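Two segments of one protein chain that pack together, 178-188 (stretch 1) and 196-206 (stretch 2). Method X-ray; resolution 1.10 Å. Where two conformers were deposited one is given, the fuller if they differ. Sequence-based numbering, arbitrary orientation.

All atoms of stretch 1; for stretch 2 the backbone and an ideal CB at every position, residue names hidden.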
ATOM      1  N   PHE A 178     -11.889 -13.303  -2.985  1.00  8.22           N
ATOM      2  CA  PHE A 178     -11.205 -12.194  -2.328  1.00  8.26           C
ATOM      3  C   PHE A 178     -10.923 -11.093  -3.334  1.00  7.92           C
ATOM      4  O   PHE A 178     -10.350 -11.343  -4.389  1.00  8.74           O
ATOM      5  CB  PHE A 178      -9.865 -12.642  -1.729  1.00  8.57           C
ATOM      6  CG  PHE A 178      -9.995 -13.476  -0.480  1.00  8.61           C
ATOM      7  CD1 PHE A 178     -10.216 -14.841  -0.559  1.00  9.71           C
ATOM      8  CD2 PHE A 178      -9.868 -12.900   0.775  1.00  9.72           C
ATOM      9  CE1 PHE A 178     -10.317 -15.609   0.579  1.00 11.32           C
ATOM     10  CE2 PHE A 178      -9.973 -13.675   1.922  1.00 10.90           C
ATOM     11  CZ  PHE A 178     -10.193 -15.027   1.816  1.00 11.46           C
ATOM     12  N   ARG A 179     -11.282  -9.863  -2.996  1.00  7.44           N
ATOM     13  CA  ARG A 179     -10.763  -8.731  -3.754  1.00  7.27           C
ATOM     14  C   ARG A 179      -9.266  -8.628  -3.510  1.00  6.80           C
ATOM     15  O   ARG A 179      -8.791  -8.847  -2.397  1.00  7.41           O
ATOM     16  CB  ARG A 179     -11.438  -7.435  -3.334  1.00  7.31           C
ATOM     17  CG  ARG A 179     -10.898  -6.186  -4.041  1.00  6.90           C
ATOM     18  CD  ARG A 179      -9.819  -5.470  -3.232  1.00  7.03           C
ATOM     19  NE  ARG A 179      -9.291  -4.310  -3.956  1.00  6.86           N
ATOM     20  CZ  ARG A 179      -8.452  -3.422  -3.432  1.00  6.35           C
ATOM     21  NH1 ARG A 179      -7.980  -2.445  -4.190  1.00  7.07           N
ATOM     22  NH2 ARG A 179      -8.071  -3.513  -2.173  1.00  6.86           N
ATOM     23  N   VAL A 180      -8.542  -8.258  -4.561  1.00  7.22           N
ATOM     24  CA  VAL A 180      -7.136  -7.880  -4.462  1.00  6.89           C
ATOM     25  C   VAL A 180      -6.923  -6.542  -5.170  1.00  6.89           C
ATOM     26  O   VAL A 180      -7.635  -6.183  -6.115  1.00  7.13           O
ATOM     27  CB  VAL A 180      -6.171  -8.942  -5.055  1.00  8.11           C
ATOM     28  CG1 VAL A 180      -6.142 -10.178  -4.171  1.00  9.30           C
ATOM     29  CG2 VAL A 180      -6.526  -9.273  -6.496  1.00  8.96           C
ATOM     30  N   MET A 181      -5.901  -5.825  -4.708  1.00  6.62           N
ATOM     31  CA  MET A 181      -5.297  -4.771  -5.508  1.00  7.14           C
ATOM     32  C   MET A 181      -4.874  -5.370  -6.849  1.00  7.47           C
ATOM     33  O   MET A 181      -4.682  -6.581  -6.966  1.00  7.51           O
ATOM     34  CB  MET A 181      -4.089  -4.185  -4.773  1.00  6.75           C
ATOM     35  CG  MET A 181      -4.460  -3.488  -3.468  1.00  6.72           C
ATOM     36  SD  MET A 181      -3.071  -2.765  -2.572  1.00  6.82           S
ATOM     37  CE  MET A 181      -2.352  -4.201  -1.771  1.00  7.04           C
ATOM     38  N   ALA A 182      -4.691  -4.523  -7.856  1.00  8.22           N
ATOM     39  CA  ALA A 182      -4.432  -5.014  -9.208  1.00  9.19           C
ATOM     40  C   ALA A 182      -2.988  -5.492  -9.386  1.00  9.53           C
ATOM     41  O   ALA A 182      -2.157  -4.808  -9.972  1.00 12.51           O
ATOM     42  CB  ALA A 182      -4.791  -3.963 -10.231  1.00 11.85           C
ATOM     43  N   SER A 183      -2.723  -6.686  -8.871  1.00  7.85           N
ATOM     44  CA  SER A 183      -1.404  -7.300  -8.833  1.00  7.64           C
ATOM     45  C   SER A 183      -1.498  -8.772  -9.181  1.00  8.18           C
ATOM     46  O   SER A 183      -2.261  -9.514  -8.568  1.00  8.32           O
ATOM     47  CB  SER A 183      -0.832  -7.181  -7.426  1.00  7.92           C
ATOM     48  OG  SER A 183       0.231  -8.100  -7.241  1.00  8.26           O
ATOM     49  N   ASP A 184      -0.700  -9.205 -10.146  1.00  8.80           N
ATOM     50  CA  ASP A 184      -0.598 -10.630 -10.458  1.00  9.62           C
ATOM     51  C   ASP A 184      -0.058 -11.450  -9.274  1.00  8.76           C
ATOM     52  O   ASP A 184      -0.403 -12.625  -9.115  1.00  8.85           O
ATOM     53  CB  ASP A 184       0.331 -10.864 -11.655  1.00 11.67           C
ATOM     54  CG  ASP A 184      -0.246 -10.380 -12.970  1.00 15.12           C
ATOM     55  OD1 ASP A 184      -1.479 -10.264 -13.088  1.00 15.44           O
ATOM     56  OD2 ASP A 184       0.558 -10.169 -13.912  1.00 17.73           O
ATOM     57  N   VAL A 185       0.826 -10.860  -8.471  1.00  7.78           N
ATOM     58  CA  VAL A 185       1.365 -11.592  -7.330  1.00  8.22           C
ATOM     59  C   VAL A 185       0.244 -11.841  -6.311  1.00  7.18           C
ATOM     60  O   VAL A 185       0.132 -12.947  -5.770  1.00  7.95           O
ATOM     61  CB  VAL A 185       2.542 -10.842  -6.657  1.00  8.63           C
ATOM     62  CG1 VAL A 185       2.984 -11.577  -5.402  1.00  9.11           C
ATOM     63  CG2 VAL A 185       3.721 -10.691  -7.616  1.00  9.85           C
ATOM     64  N   LEU A 186      -0.583 -10.825  -6.048  1.00  7.10           N
ATOM     65  CA  LEU A 186      -1.651 -10.993  -5.066  1.00  7.07           C
ATOM     66  C   LEU A 186      -2.717 -11.965  -5.573  1.00  7.25           C
ATOM     67  O   LEU A 186      -3.270 -12.741  -4.799  1.00  7.62           O
ATOM     68  CB  LEU A 186      -2.240  -9.641  -4.659  1.00  6.82           C
ATOM     69  CG  LEU A 186      -1.188  -8.701  -4.068  1.00  7.69           C
ATOM     70  CD1 LEU A 186      -1.833  -7.382  -3.709  1.00  8.73           C
ATOM     71  CD2 LEU A 186      -0.499  -9.313  -2.852  1.00  7.91           C
ATOM     72  N   ALA A 187      -2.982 -11.970  -6.876  1.00  7.71           N
ATOM     73  CA  ALA A 187      -3.884 -12.975  -7.434  1.00  8.21           C
ATOM     74  C   ALA A 187      -3.298 -14.370  -7.190  1.00  8.17           C
ATOM     75  O   ALA A 187      -4.006 -15.292  -6.780  1.00  9.02           O
ATOM     76  CB  ALA A 187      -4.113 -12.736  -8.909  1.00  9.05           C
ATOM     77  N   ALA A 188      -2.005 -14.529  -7.448  1.00  7.95           N
ATOM     78  CA  ALA A 188      -1.346 -15.815  -7.266  1.00  8.34           C
ATOM     79  C   ALA A 188      -1.368 -16.263  -5.803  1.00  7.99           C
ATOM     80  O   ALA A 188      -1.510 -17.459  -5.516  1.00  8.93           O
ATOM     81  CB  ALA A 188       0.079 -15.755  -7.788  1.00  9.30           C
ATOM     82  N   UNK A 196     -10.438 -17.451  -4.958  1.00 10.21           N
ATOM     83  CA  UNK A 196     -10.717 -16.835  -6.251  1.00 10.83           C
ATOM     84  C   UNK A 196     -10.441 -15.328  -6.147  1.00  9.64           C
ATOM     85  O   UNK A 196     -11.235 -14.585  -5.569  1.00 10.41           O
ATOM     86  CB  UNK A 196     -12.159 -17.102  -6.686  1.00 10.83           C
ATOM     87  N   UNK A 197      -9.311 -14.869  -6.695  1.00  9.44           N
ATOM     88  CA  UNK A 197      -8.985 -13.440  -6.598  1.00  9.61           C
ATOM     89  C   UNK A 197      -9.719 -12.629  -7.648  1.00  9.52           C
ATOM     90  O   UNK A 197      -9.889 -13.074  -8.783  1.00 10.84           O
ATOM     91  CB  UNK A 197      -7.477 -13.224  -6.741  1.00  9.61           C
ATOM     92  N   UNK A 198     -10.106 -11.417  -7.258  0.55  9.56           N
ATOM     93  CA  UNK A 198     -10.833 -10.487  -8.112  0.55 10.07           C
ATOM     94  C   UNK A 198     -10.145  -9.115  -7.998  0.55  9.38           C
ATOM     95  O   UNK A 198     -10.115  -8.531  -6.919  0.55  9.19           O
ATOM     96  CB  UNK A 198     -12.310 -10.409  -7.719  0.55 10.07           C
ATOM     97  N   UNK A 199      -9.552  -8.607  -9.082  1.00  9.42           N
ATOM     98  CA  UNK A 199      -8.891  -7.308  -9.042  1.00  9.23           C
ATOM     99  C   UNK A 199      -9.938  -6.205  -9.135  1.00  8.77           C
ATOM    100  O   UNK A 199     -10.691  -6.151 -10.099  1.00 10.16           O
ATOM    101  CB  UNK A 199      -7.867  -7.180 -10.171  1.00  9.23           C
ATOM    102  N   UNK A 200      -9.974  -5.324  -8.142  1.00  8.56           N
ATOM    103  CA  UNK A 200     -10.929  -4.216  -8.123  1.00  9.19           C
ATOM    104  C   UNK A 200     -10.299  -2.992  -7.476  1.00  8.81           C
ATOM    105  O   UNK A 200      -9.473  -3.121  -6.585  1.00  9.24           O
ATOM    106  CB  UNK A 200     -12.206  -4.612  -7.380  1.00  9.19           C
ATOM    107  N   UNK A 201     -10.721  -1.791  -7.892  1.00  8.72           N
ATOM    108  CA  UNK A 201     -10.204  -0.567  -7.263  1.00  8.66           C
ATOM    109  C   UNK A 201     -10.659  -0.431  -5.809  1.00  7.93           C
ATOM    110  O   UNK A 201     -11.744  -0.888  -5.425  1.00  8.50           O
ATOM    111  CB  UNK A 201     -10.652   0.661  -8.058  1.00  8.66           C
ATOM    112  N   UNK A 202      -9.835   0.246  -5.024  1.00  6.85           N
ATOM    113  CA  UNK A 202     -10.060   0.380  -3.599  1.00  6.48           C
ATOM    114  C   UNK A 202     -11.416   0.993  -3.295  1.00  6.89           C
ATOM    115  O   UNK A 202     -12.058   0.610  -2.323  1.00  7.29           O
ATOM    116  CB  UNK A 202      -8.951   1.225  -2.969  1.00  6.48           C
ATOM    117  N   UNK A 203     -11.855   1.952  -4.106  1.00  7.32           N
ATOM    118  CA  UNK A 203     -13.114   2.643  -3.841  1.00  8.59           C
ATOM    119  C   UNK A 203     -14.334   1.724  -3.817  1.00  8.73           C
ATOM    120  O   UNK A 203     -15.368   2.088  -3.255  1.00 10.33           O
ATOM    121  CB  UNK A 203     -13.327   3.731  -4.896  1.00  8.59           C
ATOM    122  N   UNK A 204     -14.230   0.543  -4.425  1.00  8.93           N
ATOM    123  CA  UNK A 204     -15.363  -0.377  -4.504  1.00  9.99           C
ATOM    124  C   UNK A 204     -15.430  -1.393  -3.372  1.00  9.26           C
ATOM    125  O   UNK A 204     -16.400  -2.119  -3.252  1.00 10.12           O
ATOM    126  CB  UNK A 204     -15.315  -1.124  -5.838  1.00  9.99           C
ATOM    127  N   UNK A 205     -14.387  -1.494  -2.564  1.00  8.54           N
ATOM    128  CA  UNK A 205     -14.252  -2.649  -1.689  1.00  8.41           C
ATOM    129  C   UNK A 205     -15.375  -2.750  -0.661  1.00  8.46           C
ATOM    130  O   UNK A 205     -15.945  -3.822  -0.477  1.00  8.63           O
ATOM    131  CB  UNK A 205     -12.902  -2.596  -0.970  1.00  8.41           C
ATOM    132  N   UNK A 206     -15.717  -1.656   0.007  1.00  8.70           N
ATOM    133  CA  UNK A 206     -16.769  -1.720   1.004  1.00  9.02           C
ATOM    134  C   UNK A 206     -18.066  -2.281   0.404  1.00  8.66           C
ATOM    135  O   UNK A 206     -18.691  -3.173   0.974  1.00  9.12           O
ATOM    136  CB  UNK A 206     -17.014  -0.332   1.599  1.00  9.02           C
TER

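The backbones of 178-180 and 196-199 run as parallel strands, so side chains of the second strand alternate between the face carrying Arg179 and the face carrying Phe178 and Val180.

Position 196 opens the strand, and its carbonyl O accepts from Phe178 N at 3.0 Å. Its CA-to-CB bond points sideways and the ideal CB lies 5.3 Å from Phe178 N, so stretch 1 imposes little; a beta-branched residue would suit the extended backbone, but many others would fit. It is Ile196, whose side chain leads away.

At position 197 the CB points to the face of Phe178 and Val180, with the ideal CB 3.7 Å from Ala187 CA and 4.1 Å from Val180 CG2. The space between strand and helix is shallow and apolar, favouring a compact side chain such as alanine, valine or proline. The backbone N makes no hydrogen bond to stretch 1, and phi of -81° is compatible with a proline ring. The residue is Pro197: its CG packs 3.8 Å from Ala187 CB, and its CA makes a CA-H...O contact with Phe178 O at 3.3 Å.

Position 198 turns to the other face, beside Arg179. Its backbone is fully engaged, N donating to Phe178 O (2.9 Å) and O accepting from Val180 N (2.8 Å). With phi/psi of -132/115° and no charge to answer nearby, a beta-branched residue is apt, and threonine, valine or isoleucine would each do. Val198 is found, with chi1 t; its CB lies 3.9 Å from Phe178 O.

Position 199 returns to the Val180 face, its ideal CB 4.2 Å from both Ala182 CA and Val180 O. Beyond lies the carboxylate of Asp184, too far for a short side chain; a long basic residue, lysine or arginine, would suit. Lys199 extends with chi2 to chi4 all t. Its CG passes 3.8 Å from Val180 CG2 and its CD 4.0 Å from Ala182 CA, before NZ forms a salt bridge with Asp184 OD1 at 2.8 Å. NZ also donates to a water 3.0 Å away, which in turn donates a weak hydrogen bond to Ala182 O at 3.1 Å.

At position 200 the backbone does most of the work: N donates to Val180 O (3.2 Å), while O receives both Arg179 NE and Arg179 NH1, each at 2.9 Å. The CB points sideways, 3.9 Å from Arg179 CG, so a chain with an aliphatic base would pack there, and no visible partner restricts its end. Lys200 packs its CB against that CG and leads its end away.

Position 201 points away; phi of -67° admits proline, and Pro201 is present. At 202 the ideal CB is 4.0 Å from Arg179 NH1, where a polar or an aromatic residue could fit; Arg179 NH2 lies at the edge of the Phe202 ring, near its plane. Positions 203, 204 and 206 make no contact, leaving Ser203, Glu204 and Phe206 unconstrained here. Position 205 points toward stretch 1, its ideal CB 4.8 Å from Arg179 CD, suiting a modest aliphatic group: Val205 lays CG2 over one guanidinium face, 3.5 Å from Arg179 NE.

Stretch 2, residues 196-206: IPVKKPFSEVF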
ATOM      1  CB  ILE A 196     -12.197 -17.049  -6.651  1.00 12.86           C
ATOM      2  CG1 ILE A 196     -12.583 -18.538  -6.609  1.00 15.17           C
ATOM      3  CG2 ILE A 196     -12.465 -16.441  -8.022  1.00 13.54           C
ATOM      4  CD1 ILE A 196     -11.869 -19.399  -7.615  1.00 17.42           C
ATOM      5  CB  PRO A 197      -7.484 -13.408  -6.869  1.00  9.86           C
ATOM      6  CG  PRO A 197      -7.245 -14.598  -7.764  1.00 10.46           C
ATOM      7  CD  PRO A 197      -8.227 -15.652  -7.324  1.00 10.24           C
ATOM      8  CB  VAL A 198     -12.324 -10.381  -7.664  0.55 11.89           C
ATOM      9  CG1 VAL A 198     -13.105  -9.480  -8.596  0.55 13.21           C
ATOM     10  CG2 VAL A 198     -12.985 -11.769  -7.572  0.55 12.50           C
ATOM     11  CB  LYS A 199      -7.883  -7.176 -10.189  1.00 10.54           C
ATOM     12  CG  LYS A 199      -6.727  -8.172 -10.144  1.00 11.55           C
ATOM     13  CD  LYS A 199      -5.844  -8.055 -11.377  1.00 13.21           C
ATOM     14  CE  LYS A 199      -4.771  -9.128 -11.399  1.00 14.70           C
ATOM     15  NZ  LYS A 199      -3.898  -9.003 -12.582  1.00 16.40           N
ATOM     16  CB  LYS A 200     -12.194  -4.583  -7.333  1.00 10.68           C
ATOM     17  CG  LYS A 200     -13.031  -5.702  -7.921  1.00 13.42           C
ATOM     18  CD  LYS A 200     -13.730  -5.263  -9.188  1.00 16.54           C
ATOM     19  CE  LYS A 200     -14.575  -6.372  -9.767  1.00 19.57           C
ATOM     20  NZ  LYS A 200     -15.393  -5.907 -10.916  1.00 21.35           N
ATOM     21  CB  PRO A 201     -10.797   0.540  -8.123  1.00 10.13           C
ATOM     22  CG  PRO A 201     -11.950  -0.055  -8.773  1.00 11.87           C
ATOM     23  CD  PRO A 201     -11.664  -1.498  -8.979  1.00 10.13           C
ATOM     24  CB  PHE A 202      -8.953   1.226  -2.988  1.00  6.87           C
ATOM     25  CG  PHE A 202      -9.000   1.322  -1.495  1.00  6.50           C
ATOM     26  CD1 PHE A 202      -8.852   0.187  -0.707  1.00  6.72           C
ATOM     27  CD2 PHE A 202      -9.173   2.545  -0.869  1.00  7.06           C
ATOM     28  CE1 PHE A 202      -8.843   0.286   0.667  1.00  6.59           C
ATOM     29  CE2 PHE A 202      -9.155   2.641   0.511  1.00  7.32           C
ATOM     30  CZ  PHE A 202      -9.007   1.503   1.278  1.00  7.48           C
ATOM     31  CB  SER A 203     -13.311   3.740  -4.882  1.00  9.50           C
ATOM     32  OG  SER A 203     -13.500   3.185  -6.170  1.00 11.50           O
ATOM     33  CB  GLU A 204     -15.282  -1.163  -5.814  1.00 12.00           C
ATOM     34  CG  GLU A 204     -15.445  -0.329  -7.069  1.00 15.23           C
ATOM     35  CD  GLU A 204     -15.478  -1.183  -8.327  1.00 19.46           C
ATOM     36  OE1 GLU A 204     -15.766  -2.386  -8.223  1.00 21.99           O
ATOM     37  OE2 GLU A 204     -15.224  -0.652  -9.421  1.00 22.53           O
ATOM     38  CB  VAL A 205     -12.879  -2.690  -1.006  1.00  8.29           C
ATOM     39  CG1 VAL A 205     -12.794  -3.862  -0.058  1.00  8.72           C
ATOM     40  CG2 VAL A 205     -11.790  -2.803  -2.065  1.00  8.58           C
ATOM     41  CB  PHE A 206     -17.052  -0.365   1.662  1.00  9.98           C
ATOM     42  CG  PHE A 206     -18.212  -0.418   2.608  1.00  9.76           C
ATOM     43  CD1 PHE A 206     -18.028  -0.789   3.933  1.00  9.85           C
ATOM     44  CD2 PHE A 206     -19.497  -0.169   2.168  1.00 11.03           C
ATOM     45  CE1 PHE A 206     -19.098  -0.889   4.801  1.00 10.44           C
ATOM     46  CE2 PHE A 206     -20.571  -0.269   3.035  1.00 10.85           C
ATOM     47  CZ  PHE A 206     -20.371  -0.625   4.352  1.00 11.19           C
TER
HETATM   48  O   HOH W   1      -2.126  -6.639 -12.474  1.00 31.99           O
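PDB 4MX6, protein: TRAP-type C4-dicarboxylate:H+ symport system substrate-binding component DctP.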